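Local coordinates for transcriptional regulator (Aquifex aeolicus, PDB 2EH3), which probably binds DNA through a TetR-type helix-turn-helix domain and regulates transcription, at the interface of chains A and B. Numbering follows the deposited sequence. Chains: chain A/B, Transcriptional regulator.

Contact 1: the interface of chains A and B. Residues chain A 137, 140-141, 167, 170-171; chain B 137, 141, 167, 170-171.
The aromatic ring of B:Phe141 takes A:Ile137 on one face: methylene CG1 stands over the middle of the ring, 3.9 Å from its centroid, in a CH-pi contact. At the ring's near side CD1 also touches the backbone of the same isoleucine, 3.7 Å from A:Ile137 CA, and the phenylalanine thus packs against both the side chain and the helix that bears it. The ring of A:Phe141 receives B:Ile137 in the identical manner, since the two chains are related by a two-fold axis. In each phenylalanine CG is anti to the backbone N (chi1 173°), which swings the ring toward the partner's isoleucine.

The two branches of the isoleucine are used differently. While CG1 lies on the ring and its arm runs on to a second helix, the CG2 methyls of A:Ile137 and B:Ile137 meet one another at 3.7 Å, where the two side chains cross obliquely across the two-fold axis. The CD1 methyl of A:Ile137 ends at the turn of helix 157-171 that holds B:Gly167, 3.7 Å from the carbonyl O and 3.9 Å from CA of that glycine; the lack of a side chain there probably lets it come this close to the backbone. B:Ile171 meets the same methyl tip to tip, its CG1 4.0 Å from A:Ile137 CD1. CG1 of A:Ile137 is anti to the carbonyl carbon (chi1 -66°), and the anti second torsion (chi2 167°) carries CD1 out to this helix. A:Leu170 and B:Leu170 flank this end more loosely, CD2 of A:Leu170 being 4.2 Å from the carbonyl O of B:Ile171.

The side chains that meet are all apolar, the polar atoms of the two chains stay too far apart to bond, and cohesion rests on the fit of branched and aromatic groups. The contact joins helices 131-152 and 157-171 of both chains, the last two helices of the C-terminal ligand-binding-type domain, in the four-helix packing typical of TetR-family dimers.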
loop_
_atom_site.group_PDB
_atom_site.type_symbol
_atom_site.label_atom_id
_atom_site.label_comp_id
_atom_site.label_asym_id
_atom_site.label_seq_id
_atom_site.Cartn_x
_atom_site.Cartn_y
_atom_site.Cartn_z
ATOM N N ILE A 137 7.007 -8.147 -9.284
ATOM C CA ILE A 137 8.012 -8.226 -8.227
ATOM C C ILE A 137 8.658 -6.869 -7.947
ATOM O O ILE A 137 8.728 -6.405 -6.800
ATOM C CB ILE A 137 9.153 -9.178 -8.609
ATOM C CG1 ILE A 137 8.638 -10.630 -8.710
ATOM C CG2 ILE A 137 10.263 -9.069 -7.560
ATOM C CD1 ILE A 137 9.628 -11.587 -9.384
ATOM N N GLY A 140 6.308 -4.162 -6.674
ATOM C CA GLY A 140 5.975 -4.494 -5.298
ATOM C C GLY A 140 7.107 -4.119 -4.354
ATOM O O GLY A 140 6.890 -3.501 -3.306
ATOM N N PHE A 141 8.321 -4.456 -4.756
ATOM C CA PHE A 141 9.509 -4.160 -3.956
ATOM C C PHE A 141 9.705 -2.650 -3.811
ATOM O O PHE A 141 9.965 -2.160 -2.709
ATOM C CB PHE A 141 10.702 -4.849 -4.647
ATOM C CG PHE A 141 12.063 -4.531 -4.064
ATOM C CD1 PHE A 141 12.292 -4.539 -2.685
ATOM C CD2 PHE A 141 13.139 -4.286 -4.926
ATOM C CE1 PHE A 141 13.596 -4.312 -2.173
ATOM C CE2 PHE A 141 14.419 -4.071 -4.423
ATOM C CZ PHE A 141 14.643 -4.089 -3.044
ATOM N N GLY A 167 18.566 -5.385 -3.995
ATOM C CA GLY A 167 17.446 -6.233 -4.362
ATOM C C GLY A 167 17.376 -6.462 -5.852
ATOM O O GLY A 167 17.082 -7.587 -6.264
ATOM N N LEU A 170 19.994 -8.955 -6.924
ATOM C CA LEU A 170 19.588 -10.315 -6.629
ATOM C C LEU A 170 18.585 -10.814 -7.677
ATOM O O LEU A 170 18.719 -11.924 -8.209
ATOM C CB LEU A 170 18.995 -10.387 -5.221
ATOM C CG LEU A 170 18.549 -11.757 -4.696
ATOM C CD1 LEU A 170 18.500 -11.682 -3.179
ATOM C CD2 LEU A 170 17.203 -12.162 -5.273
ATOM N N ILE A 171 17.611 -9.979 -8.011
ATOM C CA ILE A 171 16.597 -10.352 -8.997
ATOM C C ILE A 171 17.183 -10.584 -10.394
ATOM O O ILE A 171 16.907 -11.632 -11.019
ATOM C CB ILE A 171 15.472 -9.263 -9.036
ATOM C CG1 ILE A 171 14.692 -9.252 -7.708
ATOM C CG2 ILE A 171 14.525 -9.520 -10.228
ATOM C CD1 ILE A 171 13.774 -8.033 -7.473
ATOM N N ILE B 137 11.857 -7.772 -0.815
ATOM C CA ILE B 137 11.358 -8.120 -2.142
ATOM C C ILE B 137 10.063 -8.929 -2.075
ATOM O O ILE B 137 9.057 -8.603 -2.721
ATOM C CB ILE B 137 12.368 -8.983 -2.912
ATOM C CG1 ILE B 137 13.648 -8.176 -3.221
ATOM C CG2 ILE B 137 11.714 -9.478 -4.205
ATOM C CD1 ILE B 137 14.818 -9.043 -3.702
ATOM N N PHE B 141 6.316 -7.896 -3.079
ATOM C CA PHE B 141 5.638 -8.622 -4.153
ATOM C C PHE B 141 4.286 -9.156 -3.679
ATOM O O PHE B 141 3.282 -9.018 -4.382
ATOM C CB PHE B 141 6.591 -9.744 -4.611
ATOM C CG PHE B 141 6.010 -10.721 -5.612
ATOM C CD1 PHE B 141 5.279 -10.289 -6.721
ATOM C CD2 PHE B 141 6.266 -12.090 -5.463
ATOM C CE1 PHE B 141 4.814 -11.223 -7.682
ATOM C CE2 PHE B 141 5.816 -13.005 -6.409
ATOM C CZ PHE B 141 5.092 -12.565 -7.521
ATOM N N GLY B 167 6.699 -15.936 -9.530
ATOM C CA GLY B 167 7.611 -14.912 -9.052
ATOM C C GLY B 167 8.602 -15.460 -8.055
ATOM O O GLY B 167 9.773 -15.076 -8.113
ATOM N N LEU B 170 11.283 -17.440 -9.820
ATOM C CA LEU B 170 12.274 -16.573 -10.427
ATOM C C LEU B 170 13.255 -16.056 -9.368
ATOM O O LEU B 170 14.478 -16.091 -9.562
ATOM C CB LEU B 170 11.580 -15.415 -11.147
ATOM C CG LEU B 170 12.455 -14.407 -11.901
ATOM C CD1 LEU B 170 11.579 -13.702 -12.923
ATOM C CD2 LEU B 170 13.105 -13.415 -10.952
ATOM N N ILE B 171 12.728 -15.625 -8.231
ATOM C CA ILE B 171 13.571 -15.107 -7.153
ATOM C C ILE B 171 14.516 -16.166 -6.576
ATOM O O ILE B 171 15.736 -15.915 -6.456
ATOM C CB ILE B 171 12.672 -14.487 -6.031
ATOM C CG1 ILE B 171 11.951 -13.232 -6.555
ATOM C CG2 ILE B 171 13.527 -14.153 -4.789
ATOM C CD1 ILE B 171 10.795 -12.701 -5.680
#

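Contact 2: the interface of chains A and B. Residues chain A 116, 136-137, 139-140, 143; chain B 141, 144-145, 149, 163.
A:Glu136 reaches B:Tyr149 tip to tip, and the phenol OH gives a short hydrogen bond of 2.5 Å to carboxylate oxygen OE2. That bond uses the syn lone pair of OE2, with the carboxylate at the edge of the tyrosine ring and the two planes 56° apart. B:Lys163 comes from the anti side, its NZ 3.2 Å from A:Glu136 OE2 in a salt bridge and hydrogen bond tilted out of the carboxylate plane. A:Lys116 of the same chain adds a weaker ionic contact, and the two ammonium groups would probably help keep the carboxylate negative.

The bend of A:Glu136 at chi2 (-85°) turns the acid toward this group while its CB stays against the rim of B:Phe141, 3.7 Å from CE1. B:Leu145 backs the opposite face of that ring from the one taken by A:Ile137. Packing is equally close where B:Gln144 crosses over the helix of chain A, its CB 3.6 Å from A:Gly140 CA, a place where a side chain is absent. B:Gln144 is bent at chi2, and its CG sits near A:Glu136 OE1.

Toward the amide of B:Gln144 the contact is less direct. Water 1 joins A:Glu136 OE1, at 2.5 Å, to the amide NE2 of B:Gln144, at 3.0 Å. The amide OE1 of B:Gln144 accepts from A:Arg143 NH1 at 2.7 Å, but this bond is bent (132° at H), with the donor above the carbonyl plane and the guanidinium and amide planes nearly perpendicular.

An alanine in place of A:Glu136 would probably leave the B:Tyr149 hydroxyl and the B:Lys163 ammonium group without their carboxylate mate and water 1 without its bridge.

The patch lies to one side of the two-fold axis, on the dimer-forming face of the C-terminal domain. Helix 131-152 of each chain makes most of it, chain B with residues farther along than A:Ile137; helix 157-171 supplies B:Lys163 and helix 105-126 A:Lys116.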
loop_
_atom_site.group_PDB
_atom_site.type_symbol
_atom_site.label_atom_id
_atom_site.label_comp_id
_atom_site.label_asym_id
_atom_site.label_seq_id
_atom_site.Cartn_x
_atom_site.Cartn_y
_atom_site.Cartn_z
ATOM N N LYS A 116 2.886 0.360 -14.597
ATOM C CA LYS A 116 3.175 -1.062 -14.755
ATOM C C LYS A 116 3.243 -1.442 -16.233
ATOM O O LYS A 116 4.152 -2.180 -16.635
ATOM C CB LYS A 116 2.107 -1.910 -14.060
ATOM C CG LYS A 116 2.542 -3.351 -13.857
ATOM C CD LYS A 116 1.633 -4.051 -12.862
ATOM C CE LYS A 116 0.559 -4.865 -13.555
ATOM N NZ LYS A 116 1.125 -6.097 -14.154
ATOM N N GLU A 136 5.699 -7.202 -11.574
ATOM C CA GLU A 136 4.972 -7.379 -10.325
ATOM C C GLU A 136 5.942 -7.364 -9.151
ATOM O O GLU A 136 5.726 -6.664 -8.134
ATOM C CB GLU A 136 4.243 -8.722 -10.313
ATOM C CG GLU A 136 3.237 -8.927 -11.448
ATOM C CD GLU A 136 1.868 -8.355 -11.160
ATOM O OE1 GLU A 136 1.701 -7.647 -10.130
ATOM O OE2 GLU A 136 0.967 -8.600 -11.983
ATOM N N ILE A 137 7.007 -8.147 -9.284
ATOM C CA ILE A 137 8.012 -8.226 -8.227
ATOM C C ILE A 137 8.658 -6.869 -7.947
ATOM O O ILE A 137 8.728 -6.405 -6.800
ATOM C CB ILE A 137 9.153 -9.178 -8.609
ATOM C CG1 ILE A 137 8.638 -10.630 -8.710
ATOM C CG2 ILE A 137 10.263 -9.069 -7.560
ATOM C CD1 ILE A 137 9.628 -11.587 -9.384
ATOM N N LEU A 139 7.778 -3.714 -8.954
ATOM C CA LEU A 139 6.906 -2.645 -8.480
ATOM C C LEU A 139 6.527 -2.897 -7.025
ATOM O O LEU A 139 6.439 -1.962 -6.235
ATOM C CB LEU A 139 5.631 -2.542 -9.322
ATOM C CG LEU A 139 5.798 -1.909 -10.701
ATOM C CD1 LEU A 139 4.419 -1.779 -11.364
ATOM C CD2 LEU A 139 6.425 -0.538 -10.573
ATOM N N GLY A 140 6.308 -4.162 -6.674
ATOM C CA GLY A 140 5.975 -4.494 -5.298
ATOM C C GLY A 140 7.107 -4.119 -4.354
ATOM O O GLY A 140 6.890 -3.501 -3.306
ATOM N N ARG A 143 7.443 -0.340 -4.027
ATOM C CA ARG A 143 6.386 0.181 -3.158
ATOM C C ARG A 143 6.668 -0.142 -1.672
ATOM O O ARG A 143 6.478 0.714 -0.805
ATOM C CB ARG A 143 5.038 -0.331 -3.670
ATOM C CG ARG A 143 4.802 0.268 -5.082
ATOM C CD ARG A 143 3.640 -0.360 -5.843
ATOM N NE ARG A 143 2.341 0.040 -5.310
ATOM C CZ ARG A 143 1.186 -0.475 -5.717
ATOM N NH1 ARG A 143 1.172 -1.406 -6.646
ATOM N NH2 ARG A 143 0.043 -0.043 -5.215
ATOM N N PHE B 141 6.316 -7.896 -3.079
ATOM C CA PHE B 141 5.638 -8.622 -4.153
ATOM C C PHE B 141 4.286 -9.156 -3.679
ATOM O O PHE B 141 3.282 -9.018 -4.382
ATOM C CB PHE B 141 6.591 -9.744 -4.611
ATOM C CG PHE B 141 6.010 -10.721 -5.612
ATOM C CD1 PHE B 141 5.279 -10.289 -6.721
ATOM C CD2 PHE B 141 6.266 -12.090 -5.463
ATOM C CE1 PHE B 141 4.814 -11.223 -7.682
ATOM C CE2 PHE B 141 5.816 -13.005 -6.409
ATOM C CZ PHE B 141 5.092 -12.565 -7.521
ATOM N N GLN B 144 1.877 -6.312 -3.472
ATOM C CA GLN B 144 1.486 -5.880 -4.817
ATOM C C GLN B 144 0.365 -6.810 -5.321
ATOM O O GLN B 144 -0.655 -6.356 -5.851
ATOM C CB GLN B 144 2.691 -5.960 -5.774
ATOM C CG GLN B 144 2.406 -5.760 -7.273
ATOM C CD GLN B 144 2.405 -4.303 -7.718
ATOM O OE1 GLN B 144 2.898 -3.424 -7.014
ATOM N NE2 GLN B 144 1.875 -4.051 -8.906
ATOM N N LEU B 145 0.545 -8.116 -5.138
ATOM C CA LEU B 145 -0.485 -9.051 -5.603
ATOM C C LEU B 145 -1.791 -8.895 -4.854
ATOM O O LEU B 145 -2.870 -8.983 -5.452
ATOM C CB LEU B 145 -0.019 -10.500 -5.473
ATOM C CG LEU B 145 1.216 -10.927 -6.263
ATOM C CD1 LEU B 145 1.485 -12.398 -5.898
ATOM C CD2 LEU B 145 1.005 -10.746 -7.758
ATOM N N TYR B 149 -4.929 -7.732 -6.946
ATOM C CA TYR B 149 -5.792 -8.844 -7.313
ATOM C C TYR B 149 -6.728 -9.327 -6.222
ATOM O O TYR B 149 -7.389 -10.358 -6.370
ATOM C CB TYR B 149 -4.930 -9.983 -7.856
ATOM C CG TYR B 149 -4.020 -9.553 -9.000
ATOM C CD1 TYR B 149 -4.535 -9.031 -10.193
ATOM C CD2 TYR B 149 -2.633 -9.651 -8.874
ATOM C CE1 TYR B 149 -3.698 -8.617 -11.233
ATOM C CE2 TYR B 149 -1.777 -9.235 -9.904
ATOM C CZ TYR B 149 -2.315 -8.715 -11.083
ATOM O OH TYR B 149 -1.525 -8.327 -12.139
ATOM N N LYS B 163 0.559 -16.517 -9.905
ATOM C CA LYS B 163 1.445 -15.362 -9.937
ATOM C C LYS B 163 2.541 -15.460 -8.881
ATOM O O LYS B 163 3.710 -15.210 -9.157
ATOM C CB LYS B 163 0.643 -14.073 -9.699
ATOM C CG LYS B 163 -0.456 -13.861 -10.737
ATOM C CD LYS B 163 0.118 -13.401 -12.050
ATOM C CE LYS B 163 0.164 -11.888 -12.092
ATOM N NZ LYS B 163 0.718 -11.420 -13.389
HETATM O O HOH W 1 -0.072 -5.867 -10.372
#

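The C-alpha centres of contact 1 and contact 2 lie about 9 Å apart, and the two patches share A:Ile137, A:Gly140 and B:Phe141 on helix 131-152. They are successive stretches of one two-fold interface: contact 1 straddles the axis near the C-terminal ends of the chains, whereas contact 2 lies to one side and has a twin with the chains exchanged. An apolar patch on the axis is thus continued by polar and charged groups to the side that could fix the register of the paired helices. Such pairing would probably set the spacing of the two DNA-binding domains.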